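Malonyl CoA-ACP transacylase (Xanthomonas oryzae pv. oryzae, PDB 3K89) probably transfers the malonyl group from malonyl-CoA to holo-acyl carrier protein, releasing CoA and supplying malonyl-ACP for fatty acid synthesis. Local coordinates at residues Gln13-Leu18 with Leu58-Thr64; Thr272-Glu276 with Asp310-His314; Met218-Trp223 with Ile245-Val250; Gln30-Phe35 with Val73-Leu78. All coordinates share one frame; numbering follows the deposited sequence.

Contact 1 (Gln13-Leu18 with Leu58-Thr64); sequences QGSQSL and LNRTEYT
Two glutamines, Gln13 and Gln16, join the GQGSQ loop of acyltransferases, which follows strand 6-10, to the start of helix 61-81 and the turn before it. Gln16 leaves its backbone with CG between the backbone N and the carbonyl carbon (chi1 78°) and bends again at chi2, which folds the chain back beside its own loop. Its CB lies 3.8 Å from Thr64 CG2, and CG and CD slide along the same methyl. At the tip the amide serves both segments: Gln16 OE1 takes the N-H of Gly14 on an in-plane lone pair at 2.8 Å, and Gln16 NE2 gives a straight 2.9 Å bond (180°) to Asn59 OD1. The donor sits above the carbonyl plane of Asn59, the two amide planes being 69° apart.

Gln13 comes in roughly at right angles to Thr61 and Thr64. Thr64 OG1 in turn donates to Leu58 O at 2.7 Å, so this hydroxyl links the loop to the end of helix 55-58. The Gln13 side chain lies about 6 Å from that of Ser94, the predicted nucleophile, and a glycerol, probably from the crystallisation liquor, is hydrogen-bonded by Gln13 O and Ser15 OG. Beside the predicted active site the amide is held at both ends, Gln13 NE2 giving to Thr64 OG1 at 3.1 Å and Gln13 OE1 receiving from Thr61 OG1 at 2.7 Å.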
loop_
_atom_site.group_PDB
_atom_site.type_symbol
_atom_site.label_atom_id
_atom_site.label_comp_id
_atom_site.label_asym_id
_atom_site.label_seq_id
_atom_site.Cartn_x
_atom_site.Cartn_y
_atom_site.Cartn_z
ATOM N N GLN A 13 0.616 -3.465 3.094
ATOM C CA GLN A 13 0.900 -4.789 3.642
ATOM C C GLN A 13 2.312 -5.261 3.311
ATOM O O GLN A 13 2.714 -5.284 2.140
ATOM C CB GLN A 13 -0.127 -5.793 3.094
ATOM C CG GLN A 13 -0.095 -7.183 3.808
ATOM C CD GLN A 13 -0.833 -7.140 5.147
ATOM O OE1 GLN A 13 -1.879 -6.510 5.263
ATOM N NE2 GLN A 13 -0.299 -7.840 6.148
ATOM N N GLY A 14 3.058 -5.660 4.335
ATOM C CA GLY A 14 4.451 -6.068 4.149
ATOM C C GLY A 14 5.427 -5.114 4.789
ATOM O O GLY A 14 6.556 -5.503 5.141
ATOM N N SER A 15 4.999 -3.861 4.959
ATOM C CA SER A 15 5.834 -2.827 5.552
ATOM C C SER A 15 5.732 -2.719 7.071
ATOM O O SER A 15 6.482 -1.951 7.692
ATOM C CB SER A 15 5.492 -1.467 4.936
ATOM O OG SER A 15 5.941 -1.437 3.598
ATOM N N GLN A 16 4.785 -3.445 7.659
ATOM C CA GLN A 16 4.601 -3.402 9.117
ATOM C C GLN A 16 5.739 -4.138 9.826
ATOM O O GLN A 16 6.400 -5.004 9.239
ATOM C CB GLN A 16 3.238 -4.001 9.518
ATOM C CG GLN A 16 3.172 -5.542 9.525
ATOM C CD GLN A 16 2.998 -6.166 8.154
ATOM O OE1 GLN A 16 2.933 -5.478 7.130
ATOM N NE2 GLN A 16 2.880 -7.489 8.133
ATOM N N SER A 17 5.963 -3.791 11.089
ATOM C CA SER A 17 6.908 -4.531 11.940
ATOM C C SER A 17 6.536 -4.234 13.380
ATOM O O SER A 17 5.996 -3.165 13.681
ATOM C CB SER A 17 8.361 -4.105 11.660
ATOM O OG SER A 17 8.550 -2.708 11.862
ATOM N N LEU A 18 6.818 -5.182 14.267
ATOM C CA LEU A 18 6.696 -4.943 15.705
ATOM C C LEU A 18 7.596 -3.774 16.080
ATOM O O LEU A 18 8.765 -3.726 15.682
ATOM C CB LEU A 18 7.101 -6.207 16.484
ATOM C CG LEU A 18 5.986 -7.208 16.721
ATOM C CD1 LEU A 18 6.574 -8.487 17.323
ATOM C CD2 LEU A 18 4.935 -6.611 17.656
ATOM N N LEU A 58 -1.004 -8.729 14.334
ATOM C CA LEU A 58 -0.459 -7.570 13.606
ATOM C C LEU A 58 -0.269 -7.883 12.119
ATOM O O LEU A 58 -0.455 -7.005 11.264
ATOM C CB LEU A 58 0.872 -7.103 14.207
ATOM C CG LEU A 58 1.600 -5.946 13.496
ATOM C CD1 LEU A 58 0.754 -4.648 13.486
ATOM C CD2 LEU A 58 2.980 -5.688 14.087
ATOM N N ASN A 59 0.110 -9.128 11.818
ATOM C CA ASN A 59 0.312 -9.564 10.426
ATOM C C ASN A 59 -0.948 -10.020 9.674
ATOM O O ASN A 59 -0.908 -10.239 8.449
ATOM C CB ASN A 59 1.361 -10.682 10.389
ATOM C CG ASN A 59 2.760 -10.179 10.682
ATOM O OD1 ASN A 59 3.042 -8.989 10.565
ATOM N ND2 ASN A 59 3.655 -11.093 11.067
ATOM N N ARG A 60 -2.058 -10.168 10.391
ATOM C CA ARG A 60 -3.342 -10.514 9.777
ATOM C C ARG A 60 -3.916 -9.235 9.176
ATOM O O ARG A 60 -4.068 -8.243 9.885
ATOM C CB ARG A 60 -4.305 -11.048 10.836
ATOM C CG ARG A 60 -5.452 -11.877 10.302
ATOM C CD ARG A 60 -5.416 -13.319 10.850
ATOM N NE ARG A 60 -5.835 -13.327 12.252
ATOM C CZ ARG A 60 -5.126 -13.799 13.281
ATOM N NH1 ARG A 60 -3.945 -14.383 13.104
ATOM N NH2 ARG A 60 -5.627 -13.712 14.501
ATOM N N THR A 61 -4.238 -9.279 7.890
ATOM C CA THR A 61 -4.528 -8.065 7.119
ATOM C C THR A 61 -5.643 -7.146 7.664
ATOM O O THR A 61 -5.547 -5.923 7.525
ATOM C CB THR A 61 -4.702 -8.394 5.613
ATOM O OG1 THR A 61 -4.447 -7.219 4.830
ATOM C CG2 THR A 61 -6.093 -8.945 5.299
ATOM N N GLU A 62 -6.673 -7.699 8.307
ATOM C CA GLU A 62 -7.714 -6.834 8.890
ATOM C C GLU A 62 -7.145 -5.924 9.989
ATOM O O GLU A 62 -7.721 -4.863 10.261
ATOM C CB GLU A 62 -8.907 -7.639 9.443
ATOM C CG GLU A 62 -8.648 -8.405 10.729
ATOM C CD GLU A 62 -9.954 -8.828 11.393
ATOM O OE1 GLU A 62 -10.273 -10.035 11.329
ATOM O OE2 GLU A 62 -10.689 -7.971 11.925
ATOM N N TYR A 63 -6.050 -6.353 10.622
ATOM C CA TYR A 63 -5.337 -5.531 11.598
ATOM C C TYR A 63 -4.170 -4.772 10.993
ATOM O O TYR A 63 -3.947 -3.619 11.351
ATOM C CB TYR A 63 -4.862 -6.367 12.801
ATOM C CG TYR A 63 -6.014 -7.096 13.464
ATOM C CD1 TYR A 63 -6.990 -6.388 14.179
ATOM C CD2 TYR A 63 -6.161 -8.475 13.332
ATOM C CE1 TYR A 63 -8.079 -7.035 14.767
ATOM C CE2 TYR A 63 -7.259 -9.138 13.922
ATOM C CZ TYR A 63 -8.202 -8.400 14.630
ATOM O OH TYR A 63 -9.278 -9.010 15.219
ATOM N N THR A 64 -3.418 -5.411 10.100
ATOM C CA THR A 64 -2.272 -4.727 9.489
ATOM C C THR A 64 -2.714 -3.441 8.820
ATOM O O THR A 64 -2.012 -2.429 8.898
ATOM C CB THR A 64 -1.593 -5.580 8.407
ATOM O OG1 THR A 64 -1.566 -6.942 8.842
ATOM C CG2 THR A 64 -0.184 -5.097 8.145
#

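Contact 2 (Thr272-Glu276 with Asp310-His314)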
loop_
_atom_site.group_PDB
_atom_site.type_symbol
_atom_site.label_atom_id
_atom_site.label_comp_id
_atom_site.label_asym_id
_atom_site.label_seq_id
_atom_site.Cartn_x
_atom_site.Cartn_y
_atom_site.Cartn_z
ATOM N N THR A 272 10.495 14.870 -8.629
ATOM C CA THR A 272 11.908 14.461 -8.538
ATOM C C THR A 272 12.276 13.966 -7.137
ATOM O O THR A 272 13.344 13.377 -6.934
ATOM C CB THR A 272 12.869 15.636 -8.885
ATOM O OG1 THR A 272 12.750 16.656 -7.890
ATOM C CG2 THR A 272 12.548 16.221 -10.252
ATOM N N ARG A 273 11.400 14.218 -6.165
ATOM C CA ARG A 273 11.658 13.856 -4.772
ATOM C C ARG A 273 10.440 13.131 -4.233
ATOM O O ARG A 273 9.337 13.615 -4.389
ATOM C CB ARG A 273 11.899 15.098 -3.910
ATOM C CG ARG A 273 13.070 15.991 -4.333
ATOM C CD ARG A 273 12.965 17.341 -3.626
ATOM N NE ARG A 273 14.230 18.070 -3.617
ATOM C CZ ARG A 273 14.428 19.233 -2.992
ATOM N NH1 ARG A 273 13.443 19.816 -2.319
ATOM N NH2 ARG A 273 15.621 19.814 -3.037
ATOM N N ILE A 274 10.653 11.976 -3.603
ATOM C CA ILE A 274 9.533 11.207 -3.050
ATOM C C ILE A 274 9.840 10.776 -1.627
ATOM O O ILE A 274 10.862 10.123 -1.361
ATOM C CB ILE A 274 9.184 9.974 -3.926
ATOM C CG1 ILE A 274 8.876 10.387 -5.374
ATOM C CG2 ILE A 274 7.986 9.204 -3.335
ATOM C CD1 ILE A 274 8.601 9.240 -6.331
ATOM N N ALA A 275 8.960 11.137 -0.705
ATOM C CA ALA A 275 9.090 10.655 0.673
ATOM C C ALA A 275 8.221 9.431 0.866
ATOM O O ALA A 275 7.059 9.434 0.464
ATOM C CB ALA A 275 8.682 11.724 1.651
ATOM N N GLU A 276 8.775 8.406 1.514
ATOM C CA GLU A 276 7.974 7.261 1.933
ATOM C C GLU A 276 7.453 7.558 3.338
ATOM O O GLU A 276 8.211 7.534 4.327
ATOM C CB GLU A 276 8.796 5.964 1.870
ATOM C CG GLU A 276 7.963 4.717 2.224
ATOM C CD GLU A 276 8.617 3.405 1.816
ATOM O OE1 GLU A 276 9.814 3.417 1.465
ATOM O OE2 GLU A 276 7.919 2.375 1.800
ATOM N N ASP A 310 15.790 17.946 6.546
ATOM C CA ASP A 310 16.915 18.857 6.312
ATOM C C ASP A 310 17.222 19.061 4.834
ATOM O O ASP A 310 17.381 20.201 4.391
ATOM C CB ASP A 310 18.174 18.384 7.032
ATOM C CG ASP A 310 19.295 19.401 6.963
ATOM O OD1 ASP A 310 20.191 19.234 6.107
ATOM O OD2 ASP A 310 19.270 20.373 7.749
ATOM N N ALA A 311 17.299 17.964 4.079
ATOM C CA ALA A 311 17.654 18.010 2.654
ATOM C C ALA A 311 16.620 18.734 1.786
ATOM O O ALA A 311 16.960 19.258 0.716
ATOM C CB ALA A 311 17.916 16.603 2.117
ATOM N N TRP A 312 15.371 18.752 2.250
ATOM C CA TRP A 312 14.258 19.390 1.547
ATOM C C TRP A 312 13.662 20.507 2.422
ATOM O O TRP A 312 12.459 20.500 2.726
ATOM C CB TRP A 312 13.165 18.359 1.214
ATOM C CG TRP A 312 13.605 17.152 0.418
ATOM C CD1 TRP A 312 14.640 17.078 -0.463
ATOM C CD2 TRP A 312 12.979 15.855 0.402
ATOM N NE1 TRP A 312 14.713 15.820 -1.013
ATOM C CE2 TRP A 312 13.709 15.049 -0.495
ATOM C CE3 TRP A 312 11.884 15.295 1.070
ATOM C CZ2 TRP A 312 13.373 13.712 -0.752
ATOM C CZ3 TRP A 312 11.561 13.971 0.823
ATOM C CH2 TRP A 312 12.301 13.197 -0.083
ATOM N N ALA A 313 14.507 21.458 2.820
ATOM C CA ALA A 313 14.165 22.443 3.862
ATOM C C ALA A 313 13.291 23.643 3.433
ATOM O O ALA A 313 13.793 24.613 2.840
ATOM C CB ALA A 313 15.443 22.933 4.563
ATOM N N HIS A 314 11.992 23.561 3.743
ATOM C CA HIS A 314 11.077 24.713 3.687
ATOM C C HIS A 314 9.979 24.591 4.739
ATOM O O HIS A 314 9.720 25.530 5.495
ATOM C CB HIS A 314 10.439 24.885 2.304
ATOM C CG HIS A 314 11.282 25.653 1.331
ATOM N ND1 HIS A 314 11.531 25.208 0.050
ATOM C CD2 HIS A 314 11.935 26.836 1.451
ATOM C CE1 HIS A 314 12.298 26.084 -0.578
ATOM N NE2 HIS A 314 12.556 27.081 0.250
#
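Trp312 lays its indole over the side chain of Arg273, joining the C-terminal tail to strand 273-276 of the parallel sheet in the alpha/beta core. Trp312 is the first residue to leave helical geometry after helix 302-311, and it is the most extensively buried partner of the contact. Its CG stands anti to the carbonyl carbon (chi1 -56°), which turns the ring back toward the strand.

Arg273 runs out beneath the indole with its chain extended from CG to NE, the two side chains passing in opposite directions. Successive parts of the arginine meet successive parts of the ring: CB lies under the six-membered ring, offset toward its rim, with Arg273 CB to Trp312 CZ2 at 3.8 Å, while CD makes a CH-pi contact 3.7 Å from the centroid of the five-membered ring, 22° off the normal. Further out the guanidinium is nearly parallel to the indole, their planes 23° apart, and Trp312 CD1 sits over its centre, 3.3 Å from Arg273 CZ. The overlap is therefore both apolar and flat-on-flat, and no hydrogen bond crosses the contact. The indole N-H instead binds Asp295 OD2, on the adjacent strand 295-298, which fixes the rotation of the ring.

Ala275, two residues along the strand, meets the outer edge of the six-membered ring. Its methyl does not lie over a face but touches the rim in the ring plane, with Ala275 CB 3.7 Å from Trp312 CZ3. Close by, the backbone Ile274 O also reaches the ring edge, 3.6 Å from Trp312 CH2.

Contact 3 (Met218-Trp223 with Ile245-Val250); sequences MAGLSW and IRQALV
One face of the Trp223 indole is packed against CG and CD of Arg246, and this overlap, together with Met218, makes the tight half of the contact between the end of helix 208-219, with the loop after it, and helix 242-254. Arg246 CG stands 3.6 Å from the centroid of the six-membered ring, 8° off its normal, in a CH-pi contact, and CD follows at 3.5 Å from Trp223 CE2. The indole N-H points to Met218 O, which lies close to the plane of the Trp223 ring: Trp223 NE1 donates to it at 2.8 Å, while Leu221 N reaches the same oxygen from the opposite face of the carbonyl plane.

Met218 bends at chi3 (-61°), bringing CE to 3.6 Å from Val250 CG2 and its sulfur against Leu249 CD1. That same Leu249 methyl touches Trp223 CH2 at 3.6 Å and so meets both thioether and ring.

The outer side is looser. The Arg246 guanidinium stands above the five-membered ring but lifted away from it, CZ 5.4 Å from the centroid and the planes 49° apart, at most a weak cation-pi attraction, and its NH1 comes only to 4.0 Å from the exposed Ala219 CB. Ser242 OG accepts from Arg246 NE.

Inward, Ile245 and Leu249 continue onto Leu101 of helix 95-103, Met218 reaches Leu115 of helix 109-126, and Trp223 rests on Val106 and Leu107 in the loop between those helices.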
loop_
_atom_site.group_PDB
_atom_site.type_symbol
_atom_site.label_atom_id
_atom_site.label_comp_id
_atom_site.label_asym_id
_atom_site.label_seq_id
_atom_site.Cartn_x
_atom_site.Cartn_y
_atom_site.Cartn_z
ATOM N N MET A 218 -18.052 1.870 1.563
ATOM C CA MET A 218 -17.584 3.209 1.254
ATOM C C MET A 218 -18.732 4.186 1.097
ATOM O O MET A 218 -18.607 5.373 1.435
ATOM C CB MET A 218 -16.740 3.220 -0.014
ATOM C CG MET A 218 -15.370 2.553 0.204
ATOM S SD MET A 218 -14.245 2.784 -1.175
ATOM C CE MET A 218 -15.147 1.988 -2.433
ATOM N N ALA A 219 -19.844 3.707 0.546
ATOM C CA ALA A 219 -20.914 4.632 0.165
ATOM C C ALA A 219 -21.683 5.195 1.364
ATOM O O ALA A 219 -22.433 6.164 1.214
ATOM C CB ALA A 219 -21.847 3.985 -0.855
ATOM N N GLY A 220 -21.482 4.603 2.542
ATOM C CA GLY A 220 -22.076 5.091 3.793
ATOM C C GLY A 220 -21.263 6.185 4.476
ATOM O O GLY A 220 -21.707 6.793 5.460
ATOM N N LEU A 221 -20.066 6.437 3.952
ATOM C CA LEU A 221 -19.168 7.451 4.526
ATOM C C LEU A 221 -19.231 8.796 3.813
ATOM O O LEU A 221 -19.692 8.902 2.681
ATOM C CB LEU A 221 -17.721 6.939 4.497
ATOM C CG LEU A 221 -17.452 5.558 5.117
ATOM C CD1 LEU A 221 -16.011 5.120 4.825
ATOM C CD2 LEU A 221 -17.737 5.473 6.625
ATOM N N SER A 222 -18.751 9.820 4.516
ATOM C CA SER A 222 -18.577 11.155 3.980
ATOM C C SER A 222 -17.245 11.232 3.223
ATOM O O SER A 222 -16.189 10.901 3.776
ATOM C CB SER A 222 -18.592 12.154 5.146
ATOM O OG SER A 222 -18.398 13.472 4.685
ATOM N N TRP A 223 -17.318 11.646 1.963
ATOM C CA TRP A 223 -16.161 11.814 1.081
ATOM C C TRP A 223 -16.000 13.286 0.790
ATOM O O TRP A 223 -16.963 13.971 0.428
ATOM C CB TRP A 223 -16.336 10.991 -0.213
ATOM C CG TRP A 223 -16.283 9.518 0.094
ATOM C CD1 TRP A 223 -17.251 8.783 0.713
ATOM C CD2 TRP A 223 -15.181 8.627 -0.128
ATOM N NE1 TRP A 223 -16.830 7.483 0.875
ATOM C CE2 TRP A 223 -15.558 7.366 0.382
ATOM C CE3 TRP A 223 -13.912 8.768 -0.714
ATOM C CZ2 TRP A 223 -14.715 6.242 0.321
ATOM C CZ3 TRP A 223 -13.066 7.648 -0.768
ATOM C CH2 TRP A 223 -13.477 6.408 -0.250
ATOM N N ILE A 245 -13.372 8.256 -7.608
ATOM C CA ILE A 245 -12.370 7.810 -6.636
ATOM C C ILE A 245 -12.801 6.484 -6.029
ATOM O O ILE A 245 -12.012 5.531 -5.994
ATOM C CB ILE A 245 -12.119 8.875 -5.546
ATOM C CG1 ILE A 245 -11.412 10.073 -6.190
ATOM C CG2 ILE A 245 -11.283 8.288 -4.399
ATOM C CD1 ILE A 245 -11.341 11.364 -5.362
ATOM N N ARG A 246 -14.055 6.413 -5.571
ATOM C CA ARG A 246 -14.569 5.157 -5.020
ATOM C C ARG A 246 -14.572 4.012 -6.021
ATOM O O ARG A 246 -14.204 2.899 -5.662
ATOM C CB ARG A 246 -15.947 5.344 -4.391
ATOM C CG ARG A 246 -15.896 6.226 -3.139
ATOM C CD ARG A 246 -17.273 6.381 -2.550
ATOM N NE ARG A 246 -18.070 7.336 -3.328
ATOM C CZ ARG A 246 -19.257 7.065 -3.872
ATOM N NH1 ARG A 246 -19.816 5.865 -3.739
ATOM N NH2 ARG A 246 -19.888 8.019 -4.546
ATOM N N GLN A 247 -14.967 4.278 -7.266
ATOM C CA GLN A 247 -14.956 3.218 -8.275
ATOM C C GLN A 247 -13.533 2.689 -8.500
ATOM O O GLN A 247 -13.327 1.484 -8.652
ATOM C CB GLN A 247 -15.568 3.697 -9.605
ATOM C CG GLN A 247 -15.623 2.627 -10.729
ATOM C CD GLN A 247 -16.372 1.352 -10.352
ATOM O OE1 GLN A 247 -17.220 1.345 -9.458
ATOM N NE2 GLN A 247 -16.050 0.259 -11.037
ATOM N N ALA A 248 -12.553 3.596 -8.493
ATOM C CA ALA A 248 -11.166 3.190 -8.653
ATOM C C ALA A 248 -10.673 2.373 -7.471
ATOM O O ALA A 248 -9.798 1.521 -7.654
ATOM C CB ALA A 248 -10.254 4.406 -8.874
ATOM N N LEU A 249 -11.224 2.618 -6.270
ATOM C CA LEU A 249 -10.917 1.795 -5.099
ATOM C C LEU A 249 -11.580 0.416 -5.151
ATOM O O LEU A 249 -10.992 -0.583 -4.713
ATOM C CB LEU A 249 -11.323 2.493 -3.793
ATOM C CG LEU A 249 -10.506 3.742 -3.468
ATOM C CD1 LEU A 249 -11.217 4.530 -2.379
ATOM C CD2 LEU A 249 -9.060 3.391 -3.010
ATOM N N VAL A 250 -12.795 0.361 -5.688
ATOM C CA VAL A 250 -13.461 -0.933 -5.880
ATOM C C VAL A 250 -12.638 -1.776 -6.876
ATOM O O VAL A 250 -12.270 -2.928 -6.590
ATOM C CB VAL A 250 -14.911 -0.750 -6.368
ATOM C CG1 VAL A 250 -15.498 -2.110 -6.844
ATOM C CG2 VAL A 250 -15.765 -0.176 -5.242
#

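Contact 4 (Gln30-Phe35 with Val73-Leu78); sequences QIRETF and VAVWRL
Thr34 OG1 is linked to Arg77 through a water molecule, which lies 2.8 Å from the hydroxyl and accepts a weak bond from Arg77 NH1 at 2.9 Å. Arg77 keeps its chain extended from CG to NE and brings the guanidinium edge-on to the hydroxyl; the stronger partner of NH1 is Glu37, with which it forms a salt bridge one turn further along helix 30-42.

Deeper in, methyl groups carry much of the contact. Thr34 has its CG2 anti to the backbone N (chi1 of OG1 -64°), which turns the methyl onto the other helix, 3.7 Å from Ala74 N. Helices 30-42 and 61-81 cross here with their segment axes 137° apart and 8.9 Å at closest approach, with one knob-into-hole contact: the Ala74 methyl fits among Gln30, Ile31, Thr34 and Phe35. So small a knob lets the backbones come close, with Ile31 CA and Ala74 CA 5.2 Å apart. Ile31 CG2 meets Ala74 CB at 3.9 Å, and Phe35 CE1 approaches the same methyl at 4.2 Å. The Gln30 side chain, bent at chi2, lies across Arg77 CB, while Ile31 CD1 and Leu78 CD2 touch more loosely at 4.4 Å.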
loop_
_atom_site.group_PDB
_atom_site.type_symbol
_atom_site.label_atom_id
_atom_site.label_comp_id
_atom_site.label_asym_id
_atom_site.label_seq_id
_atom_site.Cartn_x
_atom_site.Cartn_y
_atom_site.Cartn_z
ATOM N N GLN A 30 2.436 13.524 19.279
ATOM C CA GLN A 30 1.386 13.439 18.247
ATOM C C GLN A 30 1.225 12.000 17.715
ATOM O O GLN A 30 0.124 11.596 17.391
ATOM C CB GLN A 30 1.615 14.461 17.102
ATOM C CG GLN A 30 0.721 14.261 15.831
ATOM C CD GLN A 30 1.375 13.339 14.780
ATOM O OE1 GLN A 30 2.457 13.627 14.272
ATOM N NE2 GLN A 30 0.720 12.243 14.461
ATOM N N ILE A 31 2.302 11.219 17.646
ATOM C CA ILE A 31 2.216 9.883 17.048
ATOM C C ILE A 31 1.205 8.957 17.744
ATOM O O ILE A 31 0.284 8.442 17.114
ATOM C CB ILE A 31 3.600 9.217 16.876
ATOM C CG1 ILE A 31 4.428 10.072 15.901
ATOM C CG2 ILE A 31 3.427 7.776 16.348
ATOM C CD1 ILE A 31 5.784 9.554 15.627
ATOM N N ARG A 32 1.349 8.770 19.046
ATOM C CA ARG A 32 0.399 7.922 19.769
ATOM C C ARG A 32 -1.016 8.516 19.801
ATOM O O ARG A 32 -2.006 7.778 19.874
ATOM C CB ARG A 32 0.900 7.645 21.185
ATOM C CG ARG A 32 1.990 6.587 21.207
ATOM C CD ARG A 32 2.645 6.480 22.555
ATOM N NE ARG A 32 1.798 5.761 23.499
ATOM C CZ ARG A 32 2.185 5.402 24.720
ATOM N NH1 ARG A 32 3.402 5.702 25.147
ATOM N NH2 ARG A 32 1.353 4.743 25.512
ATOM N N GLU A 33 -1.115 9.843 19.738
ATOM C CA GLU A 33 -2.419 10.500 19.667
ATOM C C GLU A 33 -3.134 10.127 18.356
ATOM O O GLU A 33 -4.339 9.850 18.355
ATOM C CB GLU A 33 -2.280 12.016 19.804
ATOM C CG GLU A 33 -1.859 12.441 21.193
ATOM C CD GLU A 33 -1.472 13.913 21.266
ATOM O OE1 GLU A 33 -1.503 14.616 20.226
ATOM O OE2 GLU A 33 -1.115 14.361 22.382
ATOM N N THR A 34 -2.375 10.118 17.256
ATOM C CA THR A 34 -2.908 9.718 15.953
ATOM C C THR A 34 -3.347 8.255 15.962
ATOM O O THR A 34 -4.417 7.931 15.436
ATOM C CB THR A 34 -1.866 9.995 14.857
ATOM O OG1 THR A 34 -1.681 11.411 14.824
ATOM C CG2 THR A 34 -2.349 9.534 13.492
ATOM N N PHE A 35 -2.537 7.383 16.558
ATOM C CA PHE A 35 -2.932 5.972 16.674
ATOM C C PHE A 35 -4.208 5.815 17.494
ATOM O O PHE A 35 -5.059 5.017 17.135
ATOM C CB PHE A 35 -1.819 5.110 17.270
ATOM C CG PHE A 35 -0.850 4.574 16.251
ATOM C CD1 PHE A 35 0.157 5.382 15.745
ATOM C CD2 PHE A 35 -0.930 3.254 15.827
ATOM C CE1 PHE A 35 1.075 4.886 14.798
ATOM C CE2 PHE A 35 -0.031 2.734 14.879
ATOM C CZ PHE A 35 0.987 3.556 14.367
ATOM N N VAL A 73 -0.455 8.036 8.441
ATOM C CA VAL A 73 -1.053 9.293 8.823
ATOM C C VAL A 73 -0.276 9.935 9.986
ATOM O O VAL A 73 -0.130 11.168 10.005
ATOM C CB VAL A 73 -2.577 9.152 9.110
ATOM C CG1 VAL A 73 -3.169 10.470 9.608
ATOM C CG2 VAL A 73 -3.301 8.721 7.830
ATOM N N ALA A 74 0.239 9.134 10.927
ATOM C CA ALA A 74 1.053 9.709 12.027
ATOM C C ALA A 74 2.295 10.435 11.489
ATOM O O ALA A 74 2.590 11.567 11.901
ATOM C CB ALA A 74 1.456 8.652 13.047
ATOM N N VAL A 75 3.004 9.810 10.553
ATOM C CA VAL A 75 4.192 10.448 9.980
ATOM C C VAL A 75 3.792 11.683 9.140
ATOM O O VAL A 75 4.480 12.706 9.164
ATOM C CB VAL A 75 5.052 9.452 9.179
ATOM C CG1 VAL A 75 6.318 10.170 8.621
ATOM C CG2 VAL A 75 5.443 8.264 10.092
ATOM N N TRP A 76 2.665 11.586 8.421
ATOM C CA TRP A 76 2.132 12.702 7.638
ATOM C C TRP A 76 1.894 13.919 8.534
ATOM O O TRP A 76 2.300 15.037 8.205
ATOM C CB TRP A 76 0.808 12.287 6.975
ATOM C CG TRP A 76 0.068 13.440 6.326
ATOM C CD1 TRP A 76 -1.085 14.050 6.776
ATOM C CD2 TRP A 76 0.438 14.111 5.124
ATOM N NE1 TRP A 76 -1.455 15.048 5.898
ATOM C CE2 TRP A 76 -0.540 15.112 4.883
ATOM C CE3 TRP A 76 1.487 13.955 4.209
ATOM C CZ2 TRP A 76 -0.489 15.954 3.778
ATOM C CZ3 TRP A 76 1.540 14.800 3.107
ATOM C CH2 TRP A 76 0.553 15.789 2.902
ATOM N N ARG A 77 1.240 13.693 9.667
ATOM C CA ARG A 77 0.894 14.792 10.583
ATOM C C ARG A 77 2.146 15.409 11.196
ATOM O O ARG A 77 2.212 16.633 11.382
ATOM C CB ARG A 77 -0.089 14.323 11.649
ATOM C CG ARG A 77 -1.480 14.077 11.064
ATOM C CD ARG A 77 -2.424 13.538 12.115
ATOM N NE ARG A 77 -3.808 13.456 11.624
ATOM C CZ ARG A 77 -4.837 13.082 12.387
ATOM N NH1 ARG A 77 -4.638 12.731 13.660
ATOM N NH2 ARG A 77 -6.064 13.020 11.881
ATOM N N LEU A 78 3.146 14.569 11.445
ATOM C CA LEU A 78 4.430 15.042 11.966
ATOM C C LEU A 78 5.117 15.962 10.970
ATOM O O LEU A 78 5.486 17.093 11.318
ATOM C CB LEU A 78 5.327 13.852 12.334
ATOM C CG LEU A 78 6.748 14.138 12.835
ATOM C CD1 LEU A 78 6.740 15.032 14.073
ATOM C CD2 LEU A 78 7.469 12.816 13.124
HETATM O O HOH W 1 -3.125 13.443 16.081
#

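Contacts 1 and 4 share helix 61-81, one at its start and the other further along, their centres about 18 Å apart. Their segments alternate along the chain, so this long helix packs against both the loop after strand 6-10 and helix 30-42. Contacts 3 and 2 follow in that order. Contact 3 joins helices 208-219 and 242-254, with its centre about 23 Å from that of contact 1. Contact 2 closes the tail against the parallel sheet and is about 30 Å from contact 3, centre to centre. Contact 1 lies nearest the predicted active site, whereas contacts 2 and 4 hold together more distant parts of the fold.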